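Cellulase IBT99 (Metagenomes, PDB 6WBT) probably hydrolyses 6-phospho-alpha-glucosides, as a family 4 glycosidase that uses NAD and manganese and here holds glucose 6-phosphate. Local coordinates at residues 171-174 with 175-179; 221-225 with 226-230; 319-322 with 323-327; 197-200 with 201-204. All coordinates share one frame; numbering follows the deposited sequence.

Contacts 1, 3 and 4 are buried and gather round the bound ligands, whereas contact 2 is only partly buried and lies farther out, its centre about 24 Å from the centre of the chain. Contacts 1 and 3 are both helix starts, on helices 173-184 and 321-334; they pack on each other and reach NAD. Contact 4, a tight hairpin, shares manganese and the sugar phosphate with contact 1, so C171 and H201 meet at one metal. Contact 2 is a helix end, joined to contact 1 where Y228 packs on I177. Metal ligation and polar grip mark contacts 1 and 4, ring packing contact 3, and a histidine-closed turn with aromatic packing contact 2.

Contact 1: 171-174 with 175-179. With MN (manganese (II) ion), chain E; G6P (6-O-phosphono-alpha-D-glucopyranose), chain F; NAD (nicotinamide-adenine-dinucleotide), chain G.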
loop_
_atom_site.group_PDB
_atom_site.type_symbol
_atom_site.label_atom_id
_atom_site.label_comp_id
_atom_site.label_asym_id
_atom_site.label_seq_id
_atom_site.Cartn_x
_atom_site.Cartn_y
_atom_site.Cartn_z
ATOM N N CYS A 171 11.630 10.872 -23.841
ATOM C CA CYS A 171 12.311 12.150 -23.694
ATOM C C CYS A 171 13.792 11.942 -23.971
ATOM O O CYS A 171 14.354 10.895 -23.642
ATOM C CB CYS A 171 12.109 12.734 -22.291
ATOM S SG CYS A 171 13.062 14.230 -21.954
ATOM N N ASP A 172 14.418 12.951 -24.575
ATOM C CA ASP A 172 15.824 12.871 -24.950
ATOM C C ASP A 172 16.749 13.607 -23.988
ATOM O O ASP A 172 17.967 13.583 -24.185
ATOM C CB ASP A 172 16.026 13.411 -26.372
ATOM C CG ASP A 172 15.951 14.925 -26.441
ATOM O OD1 ASP A 172 15.165 15.522 -25.679
ATOM O OD2 ASP A 172 16.682 15.521 -27.260
HETATM N N MSE A 173 16.209 14.260 -22.963
HETATM C CA MSE A 173 17.041 14.963 -21.988
HETATM C C MSE A 173 17.961 14.014 -21.204
HETATM O O MSE A 173 19.139 14.326 -21.023
HETATM C CB MSE A 173 16.173 15.780 -21.023
HETATM C CG MSE A 173 16.961 16.689 -20.088
HETATM SE SE MSE A 173 17.846 18.157 -21.021
HETATM C CE MSE A 173 19.690 17.547 -20.876
ATOM N N PRO A 174 17.450 12.867 -20.731
ATOM C CA PRO A 174 18.372 11.885 -20.135
ATOM C C PRO A 174 19.385 11.349 -21.132
ATOM O O PRO A 174 20.543 11.113 -20.767
ATOM C CB PRO A 174 17.431 10.784 -19.623
ATOM C CG PRO A 174 16.124 11.463 -19.437
ATOM C CD PRO A 174 16.046 12.444 -20.559
ATOM N N VAL A 175 18.979 11.161 -22.390
ATOM C CA VAL A 175 19.907 10.664 -23.402
ATOM C C VAL A 175 20.968 11.712 -23.715
ATOM O O VAL A 175 22.130 11.379 -23.976
ATOM C CB VAL A 175 19.138 10.238 -24.666
ATOM C CG1 VAL A 175 20.061 9.499 -25.627
ATOM C CG2 VAL A 175 17.941 9.377 -24.296
ATOM N N GLU A 176 20.589 12.992 -23.695
ATOM C CA GLU A 176 21.567 14.055 -23.909
ATOM C C GLU A 176 22.550 14.142 -22.749
ATOM O O GLU A 176 23.733 14.439 -22.951
ATOM C CB GLU A 176 20.854 15.391 -24.115
ATOM C CG GLU A 176 20.248 15.560 -25.498
ATOM C CD GLU A 176 21.271 15.979 -26.535
ATOM O OE1 GLU A 176 21.271 17.166 -26.922
ATOM O OE2 GLU A 176 22.080 15.127 -26.959
ATOM N N ILE A 177 22.077 13.895 -21.525
ATOM C CA ILE A 177 22.985 13.830 -20.385
ATOM C C ILE A 177 23.918 12.634 -20.522
ATOM O O ILE A 177 25.108 12.715 -20.192
ATOM C CB ILE A 177 22.188 13.782 -19.067
ATOM C CG1 ILE A 177 21.408 15.082 -18.863
ATOM C CG2 ILE A 177 23.114 13.540 -17.885
ATOM C CD1 ILE A 177 20.560 15.093 -17.610
ATOM N N GLU A 178 23.399 11.511 -21.025
ATOM C CA GLU A 178 24.242 10.343 -21.256
ATOM C C GLU A 178 25.283 10.606 -22.335
ATOM O O GLU A 178 26.355 9.991 -22.323
ATOM C CB GLU A 178 23.378 9.137 -21.629
ATOM C CG GLU A 178 22.533 8.610 -20.481
ATOM C CD GLU A 178 21.649 7.449 -20.885
ATOM O OE1 GLU A 178 21.195 7.419 -22.048
ATOM O OE2 GLU A 178 21.411 6.562 -20.039
ATOM N N ALA A 179 24.989 11.508 -23.274
ATOM C CA ALA A 179 25.986 11.886 -24.269
ATOM C C ALA A 179 27.138 12.648 -23.627
ATOM O O ALA A 179 28.298 12.477 -24.019
ATOM C CB ALA A 179 25.338 12.721 -25.373
HETATM MN MN MN E . 12.137 16.395 -22.528
HETATM C C1 G6P F . 15.992 18.770 -24.468
HETATM C C2 G6P F . 14.745 18.725 -23.589
HETATM C C3 G6P F . 13.568 19.412 -24.271
HETATM C C4 G6P F . 13.969 20.799 -24.756
HETATM C C5 G6P F . 15.214 20.686 -25.627
HETATM C C6 G6P F . 15.657 22.031 -26.196
HETATM O O1 G6P F . 15.778 17.977 -25.640
HETATM O O2 G6P F . 14.404 17.363 -23.310
HETATM O O3 G6P F . 12.476 19.518 -23.352
HETATM O O4 G6P F . 12.899 21.380 -25.509
HETATM O O5 G6P F . 16.271 20.116 -24.854
HETATM O O6 G6P F . 14.715 23.054 -25.882
HETATM P P G6P F . 14.788 24.468 -26.648
HETATM O O1P G6P F . 14.500 25.486 -25.573
HETATM O O2P G6P F . 13.737 24.363 -27.727
HETATM O O3P G6P F . 16.203 24.512 -27.176
HETATM P PA NAD G . 7.830 24.177 -33.695
HETATM O O1A NAD G . 6.957 25.220 -33.081
HETATM O O2A NAD G . 8.997 24.630 -34.509
HETATM O O5B NAD G . 6.918 23.187 -34.571
HETATM C C5B NAD G . 5.784 22.522 -33.948
HETATM C C4B NAD G . 4.808 22.096 -35.018
HETATM O O4B NAD G . 3.642 21.484 -34.403
HETATM C C3B NAD G . 4.259 23.217 -35.917
HETATM O O3B NAD G . 4.365 22.830 -37.281
HETATM C C2B NAD G . 2.787 23.303 -35.499
HETATM O O2B NAD G . 1.936 23.840 -36.489
HETATM C C1B NAD G . 2.519 21.842 -35.171
HETATM N N9A NAD G . 1.307 21.615 -34.391
HETATM C C8A NAD G . 0.805 22.420 -33.400
HETATM N N7A NAD G . -0.308 21.971 -32.876
HETATM C C5A NAD G . -0.566 20.799 -33.570
HETATM C C6A NAD G . -1.611 19.859 -33.482
HETATM N N6A NAD G . -2.624 19.959 -32.627
HETATM N N1A NAD G . -1.571 18.801 -34.326
HETATM C C2A NAD G . -0.549 18.707 -35.186
HETATM N N3A NAD G . 0.485 19.527 -35.356
HETATM C C4A NAD G . 0.421 20.568 -34.511
HETATM O O3 NAD G . 8.363 23.200 -32.541
HETATM P PN NAD G . 9.804 22.561 -32.243
HETATM O O1N NAD G . 10.298 21.883 -33.477
HETATM O O2N NAD G . 10.669 23.597 -31.605
HETATM O O5D NAD G . 9.406 21.457 -31.153
HETATM C C5D NAD G . 8.370 20.506 -31.502
HETATM C C4D NAD G . 7.964 19.739 -30.269
HETATM O O4D NAD G . 9.037 18.845 -29.895
HETATM C C3D NAD G . 7.692 20.584 -29.016
HETATM O O3D NAD G . 6.505 20.131 -28.381
HETATM C C2D NAD G . 8.930 20.269 -28.171
HETATM O O2D NAD G . 8.791 20.549 -26.787
HETATM C C1D NAD G . 9.101 18.787 -28.480
HETATM N N1N NAD G . 10.439 18.271 -28.078
HETATM C C2N NAD G . 10.554 17.461 -26.979
HETATM C C3N NAD G . 11.794 16.992 -26.573
HETATM C C7N NAD G . 11.844 16.059 -25.390
HETATM O O7N NAD G . 12.795 16.117 -24.616
HETATM N N7N NAD G . 10.860 15.180 -25.258
HETATM C C4N NAD G . 12.928 17.382 -27.279
HETATM C C5N NAD G . 12.795 18.168 -28.403
HETATM C C6N NAD G . 11.544 18.599 -28.788
#
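Residues 171-174 lead from a loop into helix 173-184, and 175-179 continue it, tied by three i-to-i+4 bonds: E176 N to D172 O (2.7 Å), I177 N to M173 O (3.0 Å) and E178 N to P174 O (2.9 Å). P174 suits the second helical position, where a backbone N-H would find no carbonyl of an earlier helical turn and proline has no N-H. Just ahead of the helix, C171 SG accepts from M173 N over 3.3 Å in a fairly straight capping bond (163° at the hydrogen). With SG anti to the backbone N (chi1 174°), C171 also ligates manganese at 2.4 Å, so one sulfur serves both the helix start and the metal. This is a strand-to-helix junction of the Rossmann-like domain, placed where strand 167-170 ends, and NAD O7N, G6P O2 and H201 complete the metal's ligands. D172 reaches the sugar: its OD1 accepts from G6P O1 at 2.5 Å. The E176 side chain runs alongside that of D172, the two carboxylate planes only 11° apart, but its bend at chi2 leads its end away. The bent chain of the selenomethionine M173 lays CE against I177 CG1 (3.6 Å), while its CB lies near G6P O2; a long, flexible apolar chain can line the sugar and pack along the helix at once.

Contact 2: 221-225 with 226-230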
loop_
_atom_site.group_PDB
_atom_site.type_symbol
_atom_site.label_atom_id
_atom_site.label_comp_id
_atom_site.label_asym_id
_atom_site.label_seq_id
_atom_site.Cartn_x
_atom_site.Cartn_y
_atom_site.Cartn_z
ATOM N N GLU A 221 32.594 12.629 -9.700
ATOM C CA GLU A 221 33.815 13.366 -9.390
ATOM C C GLU A 221 34.017 14.522 -10.362
ATOM O O GLU A 221 34.457 15.608 -9.965
ATOM C CB GLU A 221 35.020 12.426 -9.425
ATOM C CG GLU A 221 36.335 13.105 -9.082
ATOM C CD GLU A 221 37.511 12.519 -9.834
ATOM O OE1 GLU A 221 37.289 11.868 -10.877
ATOM O OE2 GLU A 221 38.659 12.712 -9.384
ATOM N N HIS A 222 33.697 14.306 -11.640
ATOM C CA HIS A 222 33.851 15.350 -12.646
ATOM C C HIS A 222 32.690 16.336 -12.615
ATOM O O HIS A 222 32.891 17.540 -12.812
ATOM C CB HIS A 222 33.971 14.721 -14.035
ATOM C CG HIS A 222 34.020 15.717 -15.151
ATOM N ND1 HIS A 222 35.200 16.118 -15.739
ATOM C CD2 HIS A 222 33.034 16.388 -15.794
ATOM C CE1 HIS A 222 34.941 16.994 -16.693
ATOM N NE2 HIS A 222 33.634 17.176 -16.747
ATOM N N VAL A 223 31.472 15.847 -12.378
ATOM C CA VAL A 223 30.299 16.714 -12.431
ATOM C C VAL A 223 30.307 17.707 -11.275
ATOM O O VAL A 223 29.888 18.860 -11.428
ATOM C CB VAL A 223 29.013 15.869 -12.451
ATOM C CG1 VAL A 223 27.783 16.762 -12.440
ATOM C CG2 VAL A 223 28.999 14.962 -13.671
ATOM N N ARG A 224 30.793 17.286 -10.104
ATOM C CA ARG A 224 30.813 18.174 -8.947
ATOM C C ARG A 224 31.732 19.373 -9.144
ATOM O O ARG A 224 31.557 20.390 -8.464
ATOM C CB ARG A 224 31.231 17.397 -7.698
ATOM C CG ARG A 224 30.125 16.542 -7.105
ATOM C CD ARG A 224 30.678 15.555 -6.094
ATOM N NE ARG A 224 29.670 14.593 -5.661
ATOM C CZ ARG A 224 29.944 13.470 -5.005
ATOM N NH1 ARG A 224 31.200 13.162 -4.711
ATOM N NH2 ARG A 224 28.966 12.652 -4.649
ATOM N N LYS A 225 32.698 19.286 -10.057
ATOM C CA LYS A 225 33.634 20.375 -10.301
ATOM C C LYS A 225 33.351 21.138 -11.588
ATOM O O LYS A 225 33.497 22.363 -11.617
ATOM C CB LYS A 225 35.070 19.839 -10.327
ATOM C CG LYS A 225 35.663 19.624 -8.942
ATOM C CD LYS A 225 36.224 18.221 -8.769
ATOM C CE LYS A 225 37.458 17.997 -9.624
ATOM N NZ LYS A 225 38.072 16.666 -9.355
ATOM N N TYR A 226 32.942 20.450 -12.655
ATOM C CA TYR A 226 32.692 21.098 -13.935
ATOM C C TYR A 226 31.279 20.884 -14.459
ATOM O O TYR A 226 30.951 21.399 -15.535
ATOM C CB TYR A 226 33.694 20.604 -14.988
ATOM C CG TYR A 226 35.113 20.483 -14.485
ATOM C CD1 TYR A 226 35.878 21.611 -14.224
ATOM C CD2 TYR A 226 35.691 19.237 -14.280
ATOM C CE1 TYR A 226 37.178 21.502 -13.766
ATOM C CE2 TYR A 226 36.989 19.118 -13.824
ATOM C CZ TYR A 226 37.728 20.253 -13.568
ATOM O OH TYR A 226 39.021 20.137 -13.114
ATOM N N GLY A 227 30.436 20.149 -13.741
ATOM C CA GLY A 227 29.122 19.851 -14.269
ATOM C C GLY A 227 29.200 18.794 -15.361
ATOM O O GLY A 227 30.155 18.018 -15.461
ATOM N N TYR A 228 28.164 18.779 -16.197
ATOM C CA TYR A 228 28.101 17.875 -17.337
ATOM C C TYR A 228 28.886 18.384 -18.540
ATOM O O TYR A 228 28.655 17.916 -19.661
ATOM C CB TYR A 228 26.642 17.627 -17.728
ATOM C CG TYR A 228 25.885 16.762 -16.745
ATOM C CD1 TYR A 228 26.461 15.616 -16.213
ATOM C CD2 TYR A 228 24.598 17.094 -16.345
ATOM C CE1 TYR A 228 25.774 14.821 -15.315
ATOM C CE2 TYR A 228 23.903 16.307 -15.446
ATOM C CZ TYR A 228 24.495 15.172 -14.935
ATOM O OH TYR A 228 23.808 14.384 -14.040
ATOM N N VAL A 229 29.806 19.323 -18.334
ATOM C CA VAL A 229 30.590 19.922 -19.407
ATOM C C VAL A 229 32.016 19.398 -19.321
ATOM O O VAL A 229 32.655 19.481 -18.265
ATOM C CB VAL A 229 30.568 21.458 -19.332
ATOM C CG1 VAL A 229 31.678 22.046 -20.185
ATOM C CG2 VAL A 229 29.218 21.989 -19.785
ATOM N N SER A 230 32.508 18.857 -20.430
ATOM C CA SER A 230 33.901 18.466 -20.576
ATOM C C SER A 230 34.531 19.279 -21.698
ATOM O O SER A 230 33.855 20.020 -22.419
ATOM C CB SER A 230 34.031 16.964 -20.863
ATOM O OG SER A 230 33.426 16.627 -22.099
#
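H222 reaches from the last turns of helix 216-226 to V229, across a C-terminal stop made by glycine: G227 leaves the helix with positive phi (75°) and enters a type II' turn from Y226 to V229, a conformation glycine adopts readily. With its CG anti to the backbone N (chi1 175°), the H222 ring lies beside the turn, and NE2 donates to V229 O (2.9 Å), the oxygen near the ring plane though the nitrogen stands above the carbonyl plane. Y226 CD2 rests over one face of the imidazole near its rim, 3.4 Å from H222 CE1, the two rings inclined at 53°. With H222 replaced by an alanine, V229 O would probably lose this donor and the Y226 ring its aromatic neighbour. K225 CB sits over the centre of a face of the Y226 ring, so the aliphatic base of the lysine packs while its amine leads away. The Y228 hydroxyl bonds to P263 O, and at its ring V223 CG2 comes within 3.6 Å of Y228 CE1.

Contact 3: 319-322 with 323-327; sequences GVHG and KFIVK. With NAD (nicotinamide-adenine-dinucleotide), chain G.
I325 lays its CD1 over one face of the H321 imidazole, 3.8 Å from the ring centroid and 15° off the normal, a CH-pi contact one helical turn along. The isoleucine reaches back because CG1 stands beside its own backbone N (chi1 -58°) and the chain then runs extended to CD1; isoleucine's longer branch supplies the arm that spans the turn. H321 NE2 approaches NAD C5N at 3.3 Å, while Y16 and Y147 bring further rings against the imidazole. V320 occupies the N-cap position: its carbonyl accepts from F324 N (3.1 Å), and V326 N bonds to G322 O (3.2 Å), whereas the bond from I325 N to H321 O is weak. V320 CG1 also packs against K323 CB at 4.1 Å, the lysine sending its extended chain away from the turn, as befits an exposed position. The arrangement is a helix N-terminus, that of 321-334, set at the nicotinamide end of the NAD pocket.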
loop_
_atom_site.group_PDB
_atom_site.type_symbol
_atom_site.label_atom_id
_atom_site.label_comp_id
_atom_site.label_asym_id
_atom_site.label_seq_id
_atom_site.Cartn_x
_atom_site.Cartn_y
_atom_site.Cartn_z
ATOM N N GLY A 319 22.548 16.153 -32.615
ATOM C CA GLY A 319 21.852 15.709 -31.427
ATOM C C GLY A 319 21.503 14.229 -31.475
ATOM O O GLY A 319 21.497 13.588 -32.529
ATOM N N VAL A 320 21.204 13.681 -30.298
ATOM C CA VAL A 320 20.796 12.286 -30.172
ATOM C C VAL A 320 19.275 12.239 -30.220
ATOM O O VAL A 320 18.654 11.227 -29.872
ATOM C CB VAL A 320 21.337 11.656 -28.876
ATOM C CG1 VAL A 320 21.469 10.147 -29.029
ATOM C CG2 VAL A 320 22.672 12.280 -28.506
ATOM N N HIS A 321 18.672 13.344 -30.655
ATOM C CA HIS A 321 17.218 13.437 -30.703
ATOM C C HIS A 321 16.635 12.415 -31.672
ATOM O O HIS A 321 15.798 11.589 -31.296
ATOM C CB HIS A 321 16.809 14.857 -31.094
ATOM C CG HIS A 321 15.347 15.123 -30.940
ATOM N ND1 HIS A 321 14.506 15.309 -32.017
ATOM C CD2 HIS A 321 14.573 15.233 -29.834
ATOM C CE1 HIS A 321 13.279 15.526 -31.580
ATOM N NE2 HIS A 321 13.291 15.478 -30.261
ATOM N N GLY A 322 17.077 12.453 -32.930
ATOM C CA GLY A 322 16.548 11.527 -33.915
ATOM C C GLY A 322 17.014 10.099 -33.720
ATOM O O GLY A 322 16.279 9.157 -34.027
ATOM N N LYS A 323 18.234 9.912 -33.207
ATOM C CA LYS A 323 18.757 8.562 -33.025
ATOM C C LYS A 323 17.972 7.796 -31.966
ATOM O O LYS A 323 17.758 6.585 -32.099
ATOM C CB LYS A 323 20.238 8.613 -32.651
ATOM C CG LYS A 323 21.161 9.028 -33.785
ATOM C CD LYS A 323 22.610 9.063 -33.323
ATOM C CE LYS A 323 23.558 9.367 -34.471
ATOM N NZ LYS A 323 24.972 9.457 -34.008
ATOM N N PHE A 324 17.535 8.483 -30.909
ATOM C CA PHE A 324 16.841 7.811 -29.815
ATOM C C PHE A 324 15.399 7.472 -30.180
ATOM O O PHE A 324 14.897 6.407 -29.803
ATOM C CB PHE A 324 16.891 8.683 -28.560
ATOM C CG PHE A 324 15.937 8.256 -27.483
ATOM C CD1 PHE A 324 16.041 7.002 -26.904
ATOM C CD2 PHE A 324 14.945 9.113 -27.040
ATOM C CE1 PHE A 324 15.165 6.609 -25.911
ATOM C CE2 PHE A 324 14.070 8.728 -26.045
ATOM C CZ PHE A 324 14.179 7.473 -25.481
ATOM N N ILE A 325 14.722 8.357 -30.912
ATOM C CA ILE A 325 13.323 8.122 -31.254
ATOM C C ILE A 325 13.203 7.011 -32.292
ATOM O O ILE A 325 12.294 6.174 -32.223
ATOM C CB ILE A 325 12.671 9.429 -31.739
ATOM C CG1 ILE A 325 12.790 10.502 -30.656
ATOM C CG2 ILE A 325 11.215 9.196 -32.108
ATOM C CD1 ILE A 325 12.600 11.907 -31.168
ATOM N N VAL A 326 14.114 6.983 -33.267
ATOM C CA VAL A 326 14.081 5.936 -34.283
ATOM C C VAL A 326 14.376 4.575 -33.663
ATOM O O VAL A 326 13.803 3.556 -34.068
ATOM C CB VAL A 326 15.059 6.274 -35.424
ATOM C CG1 VAL A 326 15.192 5.104 -36.386
ATOM C CG2 VAL A 326 14.590 7.516 -36.165
ATOM N N LYS A 327 15.258 4.536 -32.661
ATOM C CA LYS A 327 15.567 3.274 -31.994
ATOM C C LYS A 327 14.346 2.696 -31.290
ATOM O O LYS A 327 14.191 1.470 -31.223
ATOM C CB LYS A 327 16.716 3.478 -31.003
ATOM C CG LYS A 327 17.086 2.241 -30.199
ATOM C CD LYS A 327 17.423 1.068 -31.107
ATOM C CE LYS A 327 17.668 -0.198 -30.301
ATOM N NZ LYS A 327 17.830 -1.393 -31.174
HETATM P PA NAD G . 7.830 24.177 -33.695
HETATM O O1A NAD G . 6.957 25.220 -33.081
HETATM O O2A NAD G . 8.997 24.630 -34.509
HETATM O O5B NAD G . 6.918 23.187 -34.571
HETATM C C5B NAD G . 5.784 22.522 -33.948
HETATM C C4B NAD G . 4.808 22.096 -35.018
HETATM O O4B NAD G . 3.642 21.484 -34.403
HETATM C C3B NAD G . 4.259 23.217 -35.917
HETATM O O3B NAD G . 4.365 22.830 -37.281
HETATM C C2B NAD G . 2.787 23.303 -35.499
HETATM O O2B NAD G . 1.936 23.840 -36.489
HETATM C C1B NAD G . 2.519 21.842 -35.171
HETATM N N9A NAD G . 1.307 21.615 -34.391
HETATM C C8A NAD G . 0.805 22.420 -33.400
HETATM N N7A NAD G . -0.308 21.971 -32.876
HETATM C C5A NAD G . -0.566 20.799 -33.570
HETATM C C6A NAD G . -1.611 19.859 -33.482
HETATM N N6A NAD G . -2.624 19.959 -32.627
HETATM N N1A NAD G . -1.571 18.801 -34.326
HETATM C C2A NAD G . -0.549 18.707 -35.186
HETATM N N3A NAD G . 0.485 19.527 -35.356
HETATM C C4A NAD G . 0.421 20.568 -34.511
HETATM O O3 NAD G . 8.363 23.200 -32.541
HETATM P PN NAD G . 9.804 22.561 -32.243
HETATM O O1N NAD G . 10.298 21.883 -33.477
HETATM O O2N NAD G . 10.669 23.597 -31.605
HETATM O O5D NAD G . 9.406 21.457 -31.153
HETATM C C5D NAD G . 8.370 20.506 -31.502
HETATM C C4D NAD G . 7.964 19.739 -30.269
HETATM O O4D NAD G . 9.037 18.845 -29.895
HETATM C C3D NAD G . 7.692 20.584 -29.016
HETATM O O3D NAD G . 6.505 20.131 -28.381
HETATM C C2D NAD G . 8.930 20.269 -28.171
HETATM O O2D NAD G . 8.791 20.549 -26.787
HETATM C C1D NAD G . 9.101 18.787 -28.480
HETATM N N1N NAD G . 10.439 18.271 -28.078
HETATM C C2N NAD G . 10.554 17.461 -26.979
HETATM C C3N NAD G . 11.794 16.992 -26.573
HETATM C C7N NAD G . 11.844 16.059 -25.390
HETATM O O7N NAD G . 12.795 16.117 -24.616
HETATM N N7N NAD G . 10.860 15.180 -25.258
HETATM C C4N NAD G . 12.928 17.382 -27.279
HETATM C C5N NAD G . 12.795 18.168 -28.403
HETATM C C6N NAD G . 11.544 18.599 -28.788
#

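Contact 4: 197-200 with 201-204. With MN (manganese (II) ion), chain E; G6P (6-O-phosphono-alpha-D-glucopyranose), chain F.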
loop_
_atom_site.group_PDB
_atom_site.type_symbol
_atom_site.label_atom_id
_atom_site.label_comp_id
_atom_site.label_asym_id
_atom_site.label_seq_id
_atom_site.Cartn_x
_atom_site.Cartn_y
_atom_site.Cartn_z
ATOM N N PHE A 197 15.329 7.095 -12.247
ATOM C CA PHE A 197 13.955 7.158 -11.769
ATOM C C PHE A 197 13.567 8.614 -11.569
ATOM O O PHE A 197 14.423 9.499 -11.492
ATOM C CB PHE A 197 13.761 6.367 -10.466
ATOM C CG PHE A 197 14.260 7.080 -9.236
ATOM C CD1 PHE A 197 13.409 7.874 -8.482
ATOM C CD2 PHE A 197 15.575 6.944 -8.828
ATOM C CE1 PHE A 197 13.866 8.529 -7.354
ATOM C CE2 PHE A 197 16.036 7.594 -7.698
ATOM C CZ PHE A 197 15.181 8.386 -6.960
ATOM N N GLY A 198 12.258 8.850 -11.472
ATOM C CA GLY A 198 11.702 10.166 -11.261
ATOM C C GLY A 198 10.643 10.467 -12.296
ATOM O O GLY A 198 10.126 9.568 -12.966
ATOM N N LEU A 199 10.310 11.747 -12.417
ATOM C CA LEU A 199 9.370 12.222 -13.421
ATOM C C LEU A 199 10.131 12.823 -14.600
ATOM O O LEU A 199 11.355 12.960 -14.577
ATOM C CB LEU A 199 8.410 13.251 -12.818
ATOM C CG LEU A 199 7.610 12.806 -11.591
ATOM C CD1 LEU A 199 6.679 13.915 -11.128
ATOM C CD2 LEU A 199 6.829 11.534 -11.884
ATOM N N ASN A 200 9.384 13.179 -15.642
ATOM C CA ASN A 200 9.997 13.802 -16.809
ATOM C C ASN A 200 10.580 15.157 -16.429
ATOM O O ASN A 200 9.891 16.004 -15.854
ATOM C CB ASN A 200 8.974 13.953 -17.934
ATOM C CG ASN A 200 9.559 14.606 -19.172
ATOM O OD1 ASN A 200 9.146 15.696 -19.570
ATOM N ND2 ASN A 200 10.531 13.944 -19.785
ATOM N N HIS A 201 11.864 15.350 -16.751
ATOM C CA HIS A 201 12.619 16.535 -16.343
ATOM C C HIS A 201 12.604 16.702 -14.826
ATOM O O HIS A 201 12.553 17.821 -14.308
ATOM C CB HIS A 201 12.094 17.798 -17.034
ATOM C CG HIS A 201 12.139 17.734 -18.529
ATOM N ND1 HIS A 201 11.418 18.592 -19.332
ATOM C CD2 HIS A 201 12.820 16.917 -19.367
ATOM C CE1 HIS A 201 11.652 18.305 -20.601
ATOM N NE2 HIS A 201 12.499 17.293 -20.649
ATOM N N TYR A 202 12.653 15.579 -14.109
ATOM C CA TYR A 202 12.487 15.567 -12.661
ATOM C C TYR A 202 13.012 14.258 -12.085
ATOM O O TYR A 202 12.396 13.677 -11.186
ATOM C CB TYR A 202 11.013 15.761 -12.300
ATOM C CG TYR A 202 10.763 16.458 -10.981
ATOM C CD1 TYR A 202 10.912 17.832 -10.864
ATOM C CD2 TYR A 202 10.360 15.743 -9.859
ATOM C CE1 TYR A 202 10.680 18.475 -9.667
ATOM C CE2 TYR A 202 10.124 16.379 -8.656
ATOM C CZ TYR A 202 10.286 17.745 -8.566
ATOM O OH TYR A 202 10.053 18.386 -7.372
ATOM N N GLY A 203 14.155 13.791 -12.590
ATOM C CA GLY A 203 14.667 12.485 -12.219
ATOM C C GLY A 203 16.087 12.488 -11.696
ATOM O O GLY A 203 16.680 13.549 -11.476
ATOM N N TRP A 204 16.634 11.292 -11.483
ATOM C CA TRP A 204 17.973 11.129 -10.937
ATOM C C TRP A 204 18.619 9.889 -11.537
ATOM O O TRP A 204 17.949 8.888 -11.803
ATOM C CB TRP A 204 17.950 11.011 -9.406
ATOM C CG TRP A 204 17.250 12.142 -8.718
ATOM C CD1 TRP A 204 15.907 12.265 -8.505
ATOM C CD2 TRP A 204 17.855 13.307 -8.144
ATOM N NE1 TRP A 204 15.640 13.435 -7.839
ATOM C CE2 TRP A 204 16.818 14.094 -7.607
ATOM C CE3 TRP A 204 19.173 13.763 -8.035
ATOM C CZ2 TRP A 204 17.057 15.309 -6.965
ATOM C CZ3 TRP A 204 19.408 14.971 -7.399
ATOM C CH2 TRP A 204 18.355 15.730 -6.873
HETATM MN MN MN E . 12.137 16.395 -22.528
HETATM C C1 G6P F . 15.992 18.770 -24.468
HETATM C C2 G6P F . 14.745 18.725 -23.589
HETATM C C3 G6P F . 13.568 19.412 -24.271
HETATM C C4 G6P F . 13.969 20.799 -24.756
HETATM C C5 G6P F . 15.214 20.686 -25.627
HETATM C C6 G6P F . 15.657 22.031 -26.196
HETATM O O1 G6P F . 15.778 17.977 -25.640
HETATM O O2 G6P F . 14.404 17.363 -23.310
HETATM O O3 G6P F . 12.476 19.518 -23.352
HETATM O O4 G6P F . 12.899 21.380 -25.509
HETATM O O5 G6P F . 16.271 20.116 -24.854
HETATM O O6 G6P F . 14.715 23.054 -25.882
HETATM P P G6P F . 14.788 24.468 -26.648
HETATM O O1P G6P F . 14.500 25.486 -25.573
HETATM O O2P G6P F . 13.737 24.363 -27.727
HETATM O O3P G6P F . 16.203 24.512 -27.176
#
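N200 and H201 lie side by side at the tip of a tight hairpin. H201 CB adjoins the N200 carbonyl; CG, beside the backbone N (chi1 -58°), starts a ring with N200 OD1 over the centre of one face, while Y266 stacks on the imidazole. ND1, 3.7 Å from N200 OD1, is hydrogen-bonded to T111 OG1. CD2 lies near N200 ND2 (3.8 Å), CE1 meets G6P O3 at 3.1 Å, and the outermost atom, NE2, ligates manganese at 2.1 Å. The amide and ring planes stand 35° apart, and N200 ND2 has its own partner in E360 OE1. Replacing N200 by an alanine would probably leave E360 OE1 without this donor and take away the amide that lies over one face of the H201 ring. The tip is a type II turn from L199 to Y202, with N200 and H201 at its centre, closed by a weak bond from Y202 N to L199 O; L199 N returns a bond to Y202 O (3.1 Å). G198 and G203 form a non-hydrogen-bonded pair with CA atoms only 3.9 Å apart, where a side chain on either would collide with the other strand. F197 and W204 follow, W204 N bonding to F197 O at 2.8 Å. Manganese also binds G6P O2, at 2.6 Å, so it is likely to polarise that hydroxyl, consistent with the oxidation-elimination chemistry of family 4 glycosidases at the neighbouring sugar carbons.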